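Local coordinates for mandelate racemase/muconate lactonizing enzyme family protein (Sulfitobacter sp. NAS-14.1, PDB 3T4W) that probably catalyses the abstraction of a proton next to a substrate carboxylate, as in other enolase-superfamily enzymes, though its own substrate is not established, at residues Asp27-Val32 / Leu47-Thr52; Ile31-Pro36 / Ala394-His399; Thr166-Ala171 / Ser210-Lys215; Tyr150-Pro155 / Ala185-Pro190. All blocks are in the same frame, centred on the assembly; numbering follows the deposited sequence.

Contact 1 pairs strands 25-33 and 45-52 of the three-stranded antiparallel sheet in the N-terminal domain. Contact 2 starts from the same strand, shares Ile31 and Val32 with contact 1, and brings in helix 393-398 from the far end of the chain; the two centres are 14 Å apart, and Glu29 is joined to Arg397 by a salt bridge. Contacts 3 and 4 belong to the barrel domain and lie on the other side of the chain's centre from contact 1. Their centres are 11 Å apart, their segments alternate along the sequence, and both are nested in the long loop that contact 2 closes. The chain therefore leaves its N-terminal domain, builds the barrel and returns.

Contact 1: residues Asp27-Val32 / Leu47-Thr52; sequences DLEVIV and LVKLTT
The flat carboxylate of Glu29 turns OE1 toward the aliphatic part of Lys49, 4.0 Å from CD, on the sheet face that also carries Asp27, Ile31, Leu47 and Thr51. Glu29 and Lys49 form a hydrogen-bonded pair of the antiparallel hairpin; their side chains run side by side in the same direction. The extended lysine leaves NZ 4.4 Å from Glu29 OE1, beyond a salt bridge. Glu29 and Lys49 also exchange backbone hydrogen bonds, Lys49 N donating to Glu29 O at 2.8 Å, and Ile31 and Leu47 do the same. The Thr51 N to Asp27 O bond is weak. The other face is apolar. With its CG turned away from the carbonyl carbon (chi1 -67°), Leu50 sends CD2 across to Leu28 CB at 3.7 Å, while Val30 CG2 and Val48 CG1 meet more loosely at 4.3 Å. The ladder is thus two-faced: one face packs its apolar side chains against helices 69-83 and 110-130, through Phe80 and Leu119; the other is mixed, and there Glu29 and Lys49 each find an opposite charge in helix 393-398, Arg397 and Glu393. Arg397 and Lys49 probably offset the closeness of the Glu29 and Glu393 carboxylates, consistent with both staying ionised.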
loop_
_atom_site.group_PDB
_atom_site.type_symbol
_atom_site.label_atom_id
_atom_site.label_comp_id
_atom_site.label_asym_id
_atom_site.label_seq_id
_atom_site.Cartn_x
_atom_site.Cartn_y
_atom_site.Cartn_z
ATOM N N ASP A 27 -1.788 -51.013 -12.551
ATOM C CA ASP A 27 -1.066 -50.938 -13.819
ATOM C C ASP A 27 -0.972 -49.535 -14.414
ATOM O O ASP A 27 -1.851 -48.689 -14.218
ATOM C CB ASP A 27 -1.687 -51.886 -14.842
ATOM C CG ASP A 27 -1.526 -53.331 -14.452
ATOM O OD1 ASP A 27 -0.437 -53.669 -13.931
ATOM O OD2 ASP A 27 -2.487 -54.117 -14.660
ATOM N N LEU A 28 0.106 -49.306 -15.157
ATOM C CA LEU A 28 0.298 -48.045 -15.850
ATOM C C LEU A 28 0.880 -48.285 -17.226
ATOM O O LEU A 28 1.907 -48.951 -17.368
ATOM C CB LEU A 28 1.230 -47.128 -15.059
ATOM C CG LEU A 28 2.050 -46.175 -15.935
ATOM C CD1 LEU A 28 1.241 -44.943 -16.292
ATOM C CD2 LEU A 28 3.354 -45.791 -15.252
ATOM N N GLU A 29 0.214 -47.747 -18.240
ATOM C CA GLU A 29 0.763 -47.708 -19.592
ATOM C C GLU A 29 0.877 -46.267 -20.071
ATOM O O GLU A 29 -0.045 -45.465 -19.892
ATOM C CB GLU A 29 -0.092 -48.520 -20.565
ATOM C CG GLU A 29 0.328 -49.976 -20.685
ATOM C CD GLU A 29 -0.667 -50.799 -21.481
ATOM O OE1 GLU A 29 -1.134 -50.314 -22.531
ATOM O OE2 GLU A 29 -0.988 -51.931 -21.055
ATOM N N VAL A 30 2.020 -45.941 -20.662
ATOM C CA VAL A 30 2.231 -44.626 -21.248
ATOM C C VAL A 30 2.198 -44.757 -22.759
ATOM O O VAL A 30 2.813 -45.662 -23.323
ATOM C CB VAL A 30 3.586 -44.016 -20.822
ATOM C CG1 VAL A 30 3.919 -42.809 -21.684
ATOM C CG2 VAL A 30 3.555 -43.631 -19.357
ATOM N N ILE A 31 1.473 -43.868 -23.421
ATOM C CA ILE A 31 1.408 -43.921 -24.872
ATOM C C ILE A 31 1.591 -42.535 -25.461
ATOM O O ILE A 31 0.796 -41.632 -25.200
ATOM C CB ILE A 31 0.069 -44.479 -25.365
ATOM C CG1 ILE A 31 -0.157 -45.899 -24.842
ATOM C CG2 ILE A 31 0.004 -44.433 -26.885
ATOM C CD1 ILE A 31 -1.576 -46.404 -25.086
ATOM N N VAL A 32 2.644 -42.375 -26.254
ATOM C CA VAL A 32 2.889 -41.126 -26.954
ATOM C C VAL A 32 2.408 -41.225 -28.402
ATOM O O VAL A 32 2.917 -42.019 -29.190
ATOM C CB VAL A 32 4.376 -40.756 -26.916
ATOM C CG1 VAL A 32 4.635 -39.514 -27.748
ATOM C CG2 VAL A 32 4.823 -40.558 -25.478
ATOM N N LEU A 47 -0.485 -39.683 -23.480
ATOM C CA LEU A 47 -1.586 -40.372 -22.817
ATOM C C LEU A 47 -1.052 -41.351 -21.774
ATOM O O LEU A 47 -0.018 -41.995 -21.973
ATOM C CB LEU A 47 -2.457 -41.123 -23.832
ATOM C CG LEU A 47 -2.858 -40.377 -25.110
ATOM C CD1 LEU A 47 -3.525 -41.327 -26.079
ATOM C CD2 LEU A 47 -3.765 -39.183 -24.816
ATOM N N VAL A 48 -1.761 -41.442 -20.656
ATOM C CA VAL A 48 -1.524 -42.477 -19.667
ATOM C C VAL A 48 -2.797 -43.298 -19.567
ATOM O O VAL A 48 -3.907 -42.756 -19.581
ATOM C CB VAL A 48 -1.169 -41.901 -18.275
ATOM C CG1 VAL A 48 0.181 -41.200 -18.308
ATOM C CG2 VAL A 48 -2.269 -40.966 -17.763
ATOM N N LYS A 49 -2.641 -44.611 -19.489
ATOM C CA LYS A 49 -3.784 -45.490 -19.324
ATOM C C LYS A 49 -3.611 -46.232 -18.020
ATOM O O LYS A 49 -2.658 -46.990 -17.857
ATOM C CB LYS A 49 -3.873 -46.475 -20.485
ATOM C CG LYS A 49 -4.646 -47.733 -20.165
ATOM C CD LYS A 49 -4.569 -48.715 -21.313
ATOM C CE LYS A 49 -5.501 -49.885 -21.085
ATOM N NZ LYS A 49 -5.495 -50.838 -22.235
ATOM N N LEU A 50 -4.516 -45.998 -17.077
ATOM C CA LEU A 50 -4.429 -46.684 -15.795
ATOM C C LEU A 50 -5.476 -47.783 -15.653
ATOM O O LEU A 50 -6.573 -47.691 -16.201
ATOM C CB LEU A 50 -4.493 -45.692 -14.628
ATOM C CG LEU A 50 -3.283 -44.757 -14.523
ATOM C CD1 LEU A 50 -3.474 -43.776 -13.385
ATOM C CD2 LEU A 50 -1.969 -45.513 -14.358
ATOM N N THR A 51 -5.110 -48.832 -14.924
ATOM C CA THR A 51 -6.002 -49.942 -14.645
ATOM C C THR A 51 -5.894 -50.301 -13.165
ATOM O O THR A 51 -4.791 -50.391 -12.625
ATOM C CB THR A 51 -5.627 -51.174 -15.490
ATOM O OG1 THR A 51 -5.446 -50.787 -16.860
ATOM C CG2 THR A 51 -6.714 -52.255 -15.398
ATOM N N THR A 52 -7.034 -50.493 -12.512
ATOM C CA THR A 52 -7.059 -50.900 -11.112
ATOM C C THR A 52 -6.976 -52.417 -10.993
ATOM O O THR A 52 -7.004 -53.125 -11.997
ATOM C CB THR A 52 -8.360 -50.473 -10.421
ATOM O OG1 THR A 52 -9.443 -51.262 -10.931
ATOM C CG2 THR A 52 -8.640 -48.991 -10.656
#

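Contact 2: residues Ile31-Pro36 / Ala394-His399; sequences IVTAPP and ALARAH
Thr33, the last residue of strand 25-33, and Ala34 just after it are gripped by the last turn of helix 393-398, the C-terminal segment that packs back on the N-terminal domain as in other enolase-superfamily proteins. The directions of the short strand segment 31-33 and helix segment 394-398 differ by 66°. Hydrogen bonds dominate. Thr33 OG1, set opposite its own backbone N by chi1 of -158°, donates to Ala396 O at 2.7 Å, lying in the carbonyl plane on a lone pair. The same oxygen also accepts from His399 N and from a water that bridges it to Val32 O, so three donors grip it. One residue on, Ala34 N donates to His399 O at 2.7 Å, and Thr33 CA adds a CH contact to that oxygen at 3.3 Å. Apolar and flat-group packing flanks this polar centre. The Ile31 and Arg397 side chains cross at about a right angle, and Ile31 lies over one face of the guanidinium, its CG1 3.6 Å above the plane and offset toward the rim; Arg397 is held in salt bridges by Glu29 at NH1 and Glu393 at NE. Ala396 CB rests on Ile31 CG2 at 4.2 Å. At the other end Pro36 crosses the His399 side chain, which also packs edge-to-face with Phe363. The imidazole's rotation is set in part by His399 ND1, which donates to Leu395 O at 3.1 Å, the acceptor lying only 8° out of the ring plane.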
loop_
_atom_site.group_PDB
_atom_site.type_symbol
_atom_site.label_atom_id
_atom_site.label_comp_id
_atom_site.label_asym_id
_atom_site.label_seq_id
_atom_site.Cartn_x
_atom_site.Cartn_y
_atom_site.Cartn_z
ATOM N N ILE A 31 1.473 -43.868 -23.421
ATOM C CA ILE A 31 1.408 -43.921 -24.872
ATOM C C ILE A 31 1.591 -42.535 -25.461
ATOM O O ILE A 31 0.796 -41.632 -25.200
ATOM C CB ILE A 31 0.069 -44.479 -25.365
ATOM C CG1 ILE A 31 -0.157 -45.899 -24.842
ATOM C CG2 ILE A 31 0.004 -44.433 -26.885
ATOM C CD1 ILE A 31 -1.576 -46.404 -25.086
ATOM N N VAL A 32 2.644 -42.375 -26.254
ATOM C CA VAL A 32 2.889 -41.126 -26.954
ATOM C C VAL A 32 2.408 -41.225 -28.402
ATOM O O VAL A 32 2.917 -42.019 -29.190
ATOM C CB VAL A 32 4.376 -40.756 -26.916
ATOM C CG1 VAL A 32 4.635 -39.514 -27.748
ATOM C CG2 VAL A 32 4.823 -40.558 -25.478
ATOM N N THR A 33 1.410 -40.422 -28.743
ATOM C CA THR A 33 0.841 -40.454 -30.079
ATOM C C THR A 33 1.066 -39.115 -30.762
ATOM O O THR A 33 1.114 -38.081 -30.107
ATOM C CB THR A 33 -0.659 -40.786 -30.034
ATOM O OG1 THR A 33 -1.076 -41.312 -31.300
ATOM C CG2 THR A 33 -1.473 -39.545 -29.696
ATOM N N ALA A 34 1.226 -39.138 -32.078
ATOM C CA ALA A 34 1.514 -37.917 -32.811
ATOM C C ALA A 34 0.450 -37.644 -33.859
ATOM O O ALA A 34 0.207 -38.470 -34.739
ATOM C CB ALA A 34 2.890 -37.993 -33.452
ATOM N N PRO A 35 -0.188 -36.476 -33.767
ATOM C CA PRO A 35 -1.238 -36.067 -34.706
ATOM C C PRO A 35 -0.721 -35.993 -36.141
ATOM O O PRO A 35 0.362 -35.466 -36.377
ATOM C CB PRO A 35 -1.622 -34.664 -34.215
ATOM C CG PRO A 35 -1.135 -34.586 -32.798
ATOM C CD PRO A 35 0.070 -35.464 -32.728
ATOM N N PRO A 36 -1.489 -36.524 -37.099
ATOM C CA PRO A 36 -1.150 -36.365 -38.517
ATOM C C PRO A 36 -1.118 -34.887 -38.881
ATOM O O PRO A 36 -1.833 -34.099 -38.257
ATOM C CB PRO A 36 -2.327 -37.030 -39.235
ATOM C CG PRO A 36 -2.930 -37.947 -38.225
ATOM C CD PRO A 36 -2.738 -37.279 -36.906
ATOM N N ALA A 394 -5.655 -48.659 -30.254
ATOM C CA ALA A 394 -4.973 -49.175 -31.432
ATOM C C ALA A 394 -4.608 -48.034 -32.393
ATOM O O ALA A 394 -3.538 -48.045 -33.008
ATOM C CB ALA A 394 -5.818 -50.240 -32.124
ATOM N N LEU A 395 -5.484 -47.040 -32.500
ATOM C CA LEU A 395 -5.231 -45.899 -33.380
ATOM C C LEU A 395 -4.077 -45.012 -32.892
ATOM O O LEU A 395 -3.263 -44.547 -33.692
ATOM C CB LEU A 395 -6.505 -45.071 -33.563
ATOM C CG LEU A 395 -6.366 -43.748 -34.322
ATOM C CD1 LEU A 395 -5.822 -43.981 -35.716
ATOM C CD2 LEU A 395 -7.705 -43.026 -34.377
ATOM N N ALA A 396 -4.011 -44.785 -31.582
ATOM C CA ALA A 396 -2.936 -43.996 -30.978
ATOM C C ALA A 396 -1.569 -44.652 -31.157
ATOM O O ALA A 396 -0.575 -43.977 -31.452
ATOM C CB ALA A 396 -3.216 -43.756 -29.500
ATOM N N ARG A 397 -1.521 -45.967 -30.970
ATOM C CA ARG A 397 -0.277 -46.723 -31.113
ATOM C C ARG A 397 0.192 -46.806 -32.563
ATOM O O ARG A 397 1.388 -46.928 -32.828
ATOM C CB ARG A 397 -0.428 -48.121 -30.516
ATOM C CG ARG A 397 -0.538 -48.119 -29.006
ATOM C CD ARG A 397 -0.791 -49.511 -28.467
ATOM N NE ARG A 397 -0.934 -49.508 -27.015
ATOM C CZ ARG A 397 0.086 -49.533 -26.165
ATOM N NH1 ARG A 397 -0.142 -49.528 -24.858
ATOM N NH2 ARG A 397 1.333 -49.567 -26.619
ATOM N N ALA A 398 -0.755 -46.725 -33.494
ATOM C CA ALA A 398 -0.442 -46.660 -34.919
ATOM C C ALA A 398 0.186 -45.320 -35.314
ATOM O O ALA A 398 0.796 -45.199 -36.380
ATOM C CB ALA A 398 -1.686 -46.927 -35.750
ATOM N N HIS A 399 0.038 -44.310 -34.465
ATOM C CA HIS A 399 0.622 -43.001 -34.760
ATOM C C HIS A 399 1.717 -42.591 -33.776
ATOM O O HIS A 399 1.563 -41.621 -33.033
ATOM C CB HIS A 399 -0.463 -41.926 -34.848
ATOM C CG HIS A 399 -1.319 -42.037 -36.071
ATOM N ND1 HIS A 399 -2.495 -42.756 -36.096
ATOM C CD2 HIS A 399 -1.165 -41.528 -37.316
ATOM C CE1 HIS A 399 -3.031 -42.680 -37.300
ATOM N NE2 HIS A 399 -2.243 -41.942 -38.060
HETATM O O HOH W 1 1.908 -44.360 -30.244
#

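Contact 3: residues Thr166-Ala171 / Ser210-Lys215; sequences TSPEMA and SVAFCK
Pro168 lies over one face of the Phe213 ring. Its CA is 4.0 Å from the ring centroid and 14° off the normal, a CH-pi contact displaced toward the rim, while its CG reaches Phe213 CD1 at 3.7 Å. The proline and the aromatic side chain cross at about a right angle. Other parts of the same turn surround the far end of the ring: Thr166 C lies at the edge near the ring plane, Ser167 O comes within 3.4 Å of Phe213 CZ, and Ala171 CB meets Phe213 CE2 at 3.5 Å. Ala212, the neighbour of Phe213, adds its methyl group, 4.0 Å from Pro168 CG. The next shell sets this surface in place. Ser167 is the N-cap of helix 168-180, its OG accepting from Met170 N at 2.9 Å with an N-H...O angle of 164°. The Ser167 carbonyl oxygen accepts from Ala171 N in the first turn, where the alanine methyl group points to the ring. Farther out, Pro190 also touches Phe213, and Ser210 and Cys214 join helix 204-221 to helix 237-247 and strand 226-229. Packing of a helix start against the middle of the following helix, outside the parallel strands, belongs to the (beta/alpha)-barrel layout of the enolase-like C-terminal domain.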
loop_
_atom_site.group_PDB
_atom_site.type_symbol
_atom_site.label_atom_id
_atom_site.label_comp_id
_atom_site.label_asym_id
_atom_site.label_seq_id
_atom_site.Cartn_x
_atom_site.Cartn_y
_atom_site.Cartn_z
ATOM N N THR A 166 0.301 -14.583 -41.790
ATOM C CA THR A 166 0.532 -13.140 -41.759
ATOM C C THR A 166 -0.510 -12.400 -42.589
ATOM O O THR A 166 -0.256 -11.298 -43.090
ATOM C CB THR A 166 1.922 -12.763 -42.291
ATOM O OG1 THR A 166 2.037 -13.172 -43.658
ATOM C CG2 THR A 166 3.012 -13.420 -41.461
ATOM N N SER A 167 -1.686 -13.008 -42.722
ATOM C CA SER A 167 -2.727 -12.485 -43.603
ATOM C C SER A 167 -3.997 -12.107 -42.847
ATOM O O SER A 167 -4.750 -12.975 -42.412
ATOM C CB SER A 167 -3.046 -13.509 -44.702
ATOM O OG SER A 167 -4.229 -13.183 -45.409
ATOM N N PRO A 168 -4.240 -10.800 -42.687
ATOM C CA PRO A 168 -5.503 -10.332 -42.105
ATOM C C PRO A 168 -6.684 -10.785 -42.957
ATOM O O PRO A 168 -7.724 -11.176 -42.418
ATOM C CB PRO A 168 -5.369 -8.809 -42.158
ATOM C CG PRO A 168 -3.898 -8.560 -42.185
ATOM C CD PRO A 168 -3.328 -9.685 -42.995
ATOM N N GLU A 169 -6.517 -10.757 -44.277
ATOM C CA GLU A 169 -7.600 -11.131 -45.189
ATOM C C GLU A 169 -8.069 -12.587 -45.045
ATOM O O GLU A 169 -9.270 -12.858 -44.978
ATOM C CB GLU A 169 -7.209 -10.835 -46.634
ATOM C CG GLU A 169 -8.331 -11.054 -47.626
ATOM C CD GLU A 169 -7.976 -10.557 -49.014
ATOM O OE1 GLU A 169 -7.755 -9.337 -49.177
ATOM O OE2 GLU A 169 -7.921 -11.390 -49.941
ATOM N N MET A 170 -7.120 -13.519 -45.000
ATOM C CA MET A 170 -7.451 -14.937 -44.876
ATOM C C MET A 170 -7.975 -15.265 -43.482
ATOM O O MET A 170 -8.894 -16.060 -43.334
ATOM C CB MET A 170 -6.242 -15.812 -45.208
ATOM C CG MET A 170 -5.617 -15.530 -46.570
ATOM S SD MET A 170 -4.377 -16.765 -47.020
ATOM C CE MET A 170 -3.210 -15.778 -47.958
ATOM N N ALA A 171 -7.387 -14.647 -42.465
ATOM C CA ALA A 171 -7.826 -14.865 -41.094
ATOM C C ALA A 171 -9.287 -14.476 -40.942
ATOM O O ALA A 171 -9.994 -14.991 -40.079
ATOM C CB ALA A 171 -6.972 -14.065 -40.131
ATOM N N SER A 210 -0.947 -6.578 -36.139
ATOM C CA SER A 210 -1.916 -6.904 -35.097
ATOM C C SER A 210 -3.202 -6.101 -35.267
ATOM O O SER A 210 -4.298 -6.657 -35.304
ATOM C CB SER A 210 -1.311 -6.666 -33.712
ATOM O OG SER A 210 -0.272 -7.595 -33.452
ATOM N N VAL A 211 -3.052 -4.786 -35.377
ATOM C CA VAL A 211 -4.183 -3.891 -35.559
ATOM C C VAL A 211 -4.966 -4.232 -36.827
ATOM O O VAL A 211 -6.192 -4.126 -36.855
ATOM C CB VAL A 211 -3.707 -2.415 -35.586
ATOM C CG1 VAL A 211 -4.788 -1.486 -36.149
ATOM C CG2 VAL A 211 -3.249 -1.976 -34.180
ATOM N N ALA A 212 -4.257 -4.659 -37.866
ATOM C CA ALA A 212 -4.880 -4.973 -39.147
ATOM C C ALA A 212 -5.673 -6.273 -39.075
ATOM O O ALA A 212 -6.737 -6.394 -39.684
ATOM C CB ALA A 212 -3.830 -5.044 -40.245
ATOM N N PHE A 213 -5.146 -7.252 -38.343
ATOM C CA PHE A 213 -5.899 -8.468 -38.068
ATOM C C PHE A 213 -7.201 -8.121 -37.348
ATOM O O PHE A 213 -8.294 -8.515 -37.771
ATOM C CB PHE A 213 -5.072 -9.449 -37.230
ATOM C CG PHE A 213 -4.331 -10.480 -38.046
ATOM C CD1 PHE A 213 -3.281 -10.113 -38.868
ATOM C CD2 PHE A 213 -4.686 -11.819 -37.983
ATOM C CE1 PHE A 213 -2.608 -11.054 -39.613
ATOM C CE2 PHE A 213 -4.011 -12.765 -38.725
ATOM C CZ PHE A 213 -2.971 -12.382 -39.540
ATOM N N CYS A 214 -7.081 -7.372 -36.261
ATOM C CA CYS A 214 -8.246 -6.992 -35.480
ATOM C C CYS A 214 -9.258 -6.238 -36.332
ATOM O O CYS A 214 -10.453 -6.548 -36.315
ATOM C CB CYS A 214 -7.831 -6.165 -34.269
ATOM S SG CYS A 214 -6.846 -7.090 -33.072
ATOM N N LYS A 215 -8.781 -5.260 -37.092
ATOM C CA LYS A 215 -9.667 -4.506 -37.968
ATOM C C LYS A 215 -10.447 -5.451 -38.884
ATOM O O LYS A 215 -11.678 -5.405 -38.937
ATOM C CB LYS A 215 -8.887 -3.471 -38.782
ATOM C CG LYS A 215 -9.778 -2.428 -39.447
ATOM C CD LYS A 215 -8.970 -1.291 -40.072
ATOM C CE LYS A 215 -9.908 -0.220 -40.617
ATOM N NZ LYS A 215 -9.218 1.057 -40.955
#

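Contact 4: residues Tyr150-Pro155 / Ala185-Pro190; sequences YTYLYP and AIKFDP
Lys187 runs between Tyr150 and Tyr152, touching both. CB begins 4.1 Å from Thr151 O and as far from Tyr150 CE2; CG then passes Tyr152 CE1. The chain turns at chi3 (81°), which leads CE between the two tyrosines, 4.0 Å from Tyr150 CE2 and near Tyr152 CD1. At the tip, NZ approaches the edge of the Tyr150 ring, near its plane, and donates to Tyr150 OH at 3.0 Å. Glu256 and Glu357 hold the same nitrogen in salt bridges. The backbone of the residue is engaged as well. Lys187 N donates to Thr151 O at 3.0 Å, and Lys187 O accepts from Leu153 N at 2.9 Å; that oxygen also lies 3.6 Å above one face of the Tyr152 ring. Phe188 CA meets the ring in a CH-pi contact, 27° off the normal. Behind the strands, Leu153 CD2 packs on Ile186 CB at 3.8 Å, next to helix 168-180, which makes the beta-alpha-beta crossover between these parallel barrel strands. Asp189, beyond the strand end, binds His232 and Gln234. With a phenol and two carboxylates as partners, the amino group is held among polar groups from several barrel strands, a polar cluster inside the barrel; in this family the active site lies at the C-terminal ends of those strands.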
loop_
_atom_site.group_PDB
_atom_site.type_symbol
_atom_site.label_atom_id
_atom_site.label_comp_id
_atom_site.label_asym_id
_atom_site.label_seq_id
_atom_site.Cartn_x
_atom_site.Cartn_y
_atom_site.Cartn_z
ATOM N N TYR A 150 -14.635 -22.198 -28.085
ATOM C CA TYR A 150 -13.973 -21.338 -29.048
ATOM C C TYR A 150 -12.876 -22.094 -29.767
ATOM O O TYR A 150 -12.393 -23.118 -29.280
ATOM C CB TYR A 150 -13.423 -20.074 -28.385
ATOM C CG TYR A 150 -12.148 -20.238 -27.585
ATOM C CD1 TYR A 150 -12.186 -20.606 -26.247
ATOM C CD2 TYR A 150 -10.910 -19.982 -28.156
ATOM C CE1 TYR A 150 -11.024 -20.735 -25.502
ATOM C CE2 TYR A 150 -9.745 -20.103 -27.421
ATOM C CZ TYR A 150 -9.806 -20.480 -26.094
ATOM O OH TYR A 150 -8.647 -20.606 -25.362
ATOM N N THR A 151 -12.499 -21.590 -30.934
ATOM C CA THR A 151 -11.408 -22.173 -31.699
ATOM C C THR A 151 -10.408 -21.111 -32.144
ATOM O O THR A 151 -10.675 -19.911 -32.091
ATOM C CB THR A 151 -11.931 -22.922 -32.945
ATOM O OG1 THR A 151 -10.837 -23.519 -33.646
ATOM C CG2 THR A 151 -12.653 -21.970 -33.877
ATOM N N TYR A 152 -9.247 -21.573 -32.581
ATOM C CA TYR A 152 -8.237 -20.708 -33.145
ATOM C C TYR A 152 -8.599 -20.533 -34.613
ATOM O O TYR A 152 -9.350 -21.340 -35.163
ATOM C CB TYR A 152 -6.879 -21.390 -33.009
ATOM C CG TYR A 152 -5.691 -20.462 -32.916
ATOM C CD1 TYR A 152 -5.108 -20.172 -31.687
ATOM C CD2 TYR A 152 -5.130 -19.900 -34.059
ATOM C CE1 TYR A 152 -4.009 -19.337 -31.597
ATOM C CE2 TYR A 152 -4.029 -19.064 -33.981
ATOM C CZ TYR A 152 -3.477 -18.787 -32.747
ATOM O OH TYR A 152 -2.385 -17.958 -32.662
ATOM N N LEU A 153 -8.084 -19.484 -35.247
ATOM C CA LEU A 153 -8.296 -19.290 -36.682
ATOM C C LEU A 153 -7.304 -20.121 -37.497
ATOM O O LEU A 153 -6.131 -19.772 -37.623
ATOM C CB LEU A 153 -8.218 -17.805 -37.060
ATOM C CG LEU A 153 -9.354 -16.926 -36.510
ATOM C CD1 LEU A 153 -9.231 -15.502 -37.034
ATOM C CD2 LEU A 153 -10.744 -17.504 -36.826
ATOM N N TYR A 154 -7.782 -21.237 -38.036
ATOM C CA TYR A 154 -6.936 -22.104 -38.837
ATOM C C TYR A 154 -7.221 -21.867 -40.312
ATOM O O TYR A 154 -8.330 -21.483 -40.671
ATOM C CB TYR A 154 -7.175 -23.580 -38.482
ATOM C CG TYR A 154 -6.781 -23.959 -37.068
ATOM C CD1 TYR A 154 -5.446 -23.966 -36.673
ATOM C CD2 TYR A 154 -7.746 -24.323 -36.133
ATOM C CE1 TYR A 154 -5.085 -24.312 -35.384
ATOM C CE2 TYR A 154 -7.393 -24.674 -34.842
ATOM C CZ TYR A 154 -6.064 -24.665 -34.474
ATOM O OH TYR A 154 -5.711 -25.009 -33.192
ATOM N N PRO A 155 -6.219 -22.107 -41.169
ATOM C CA PRO A 155 -6.367 -21.934 -42.618
ATOM C C PRO A 155 -7.525 -22.756 -43.162
ATOM O O PRO A 155 -7.751 -23.872 -42.705
ATOM C CB PRO A 155 -5.050 -22.492 -43.176
ATOM C CG PRO A 155 -4.090 -22.435 -42.054
ATOM C CD PRO A 155 -4.891 -22.629 -40.804
ATOM N N ALA A 185 -16.832 -17.190 -30.599
ATOM C CA ALA A 185 -15.543 -16.587 -30.240
ATOM C C ALA A 185 -14.384 -17.225 -31.014
ATOM O O ALA A 185 -14.399 -18.415 -31.307
ATOM C CB ALA A 185 -15.291 -16.697 -28.744
ATOM N N ILE A 186 -13.372 -16.428 -31.328
ATOM C CA ILE A 186 -12.263 -16.907 -32.134
ATOM C C ILE A 186 -10.959 -16.276 -31.657
ATOM O O ILE A 186 -10.937 -15.103 -31.279
ATOM C CB ILE A 186 -12.478 -16.574 -33.618
ATOM C CG1 ILE A 186 -12.802 -15.089 -33.782
ATOM C CG2 ILE A 186 -13.600 -17.409 -34.193
ATOM C CD1 ILE A 186 -13.322 -14.743 -35.146
ATOM N N LYS A 187 -9.882 -17.061 -31.674
ATOM C CA LYS A 187 -8.572 -16.596 -31.238
ATOM C C LYS A 187 -7.557 -16.561 -32.385
ATOM O O LYS A 187 -7.633 -17.352 -33.323
ATOM C CB LYS A 187 -8.042 -17.466 -30.095
ATOM C CG LYS A 187 -6.715 -16.983 -29.536
ATOM C CD LYS A 187 -6.525 -17.395 -28.092
ATOM C CE LYS A 187 -6.037 -18.823 -27.981
ATOM N NZ LYS A 187 -6.191 -19.297 -26.577
ATOM N N PHE A 188 -6.609 -15.634 -32.296
ATOM C CA PHE A 188 -5.551 -15.504 -33.291
ATOM C C PHE A 188 -4.330 -14.885 -32.624
ATOM O O PHE A 188 -4.454 -14.262 -31.571
ATOM C CB PHE A 188 -6.014 -14.644 -34.479
ATOM C CG PHE A 188 -6.654 -13.335 -34.076
ATOM C CD1 PHE A 188 -7.949 -13.303 -33.586
ATOM C CD2 PHE A 188 -5.964 -12.145 -34.189
ATOM C CE1 PHE A 188 -8.542 -12.104 -33.212
ATOM C CE2 PHE A 188 -6.552 -10.942 -33.811
ATOM C CZ PHE A 188 -7.844 -10.924 -33.327
ATOM N N ASP A 189 -3.153 -15.079 -33.211
ATOM C CA ASP A 189 -1.962 -14.366 -32.745
ATOM C C ASP A 189 -1.128 -13.847 -33.900
ATOM O O ASP A 189 -0.401 -14.605 -34.530
ATOM C CB ASP A 189 -1.075 -15.221 -31.838
ATOM C CG ASP A 189 -0.004 -14.389 -31.143
ATOM O OD1 ASP A 189 -0.068 -13.144 -31.256
ATOM O OD2 ASP A 189 0.889 -14.958 -30.483
ATOM N N PRO A 190 -1.227 -12.542 -34.169
ATOM C CA PRO A 190 -0.536 -11.889 -35.283
ATOM C C PRO A 190 0.737 -11.175 -34.836
ATOM O O PRO A 190 1.371 -10.508 -35.649
ATOM C CB PRO A 190 -1.553 -10.839 -35.748
ATOM C CG PRO A 190 -2.671 -10.829 -34.683
ATOM C CD PRO A 190 -2.178 -11.630 -33.521
#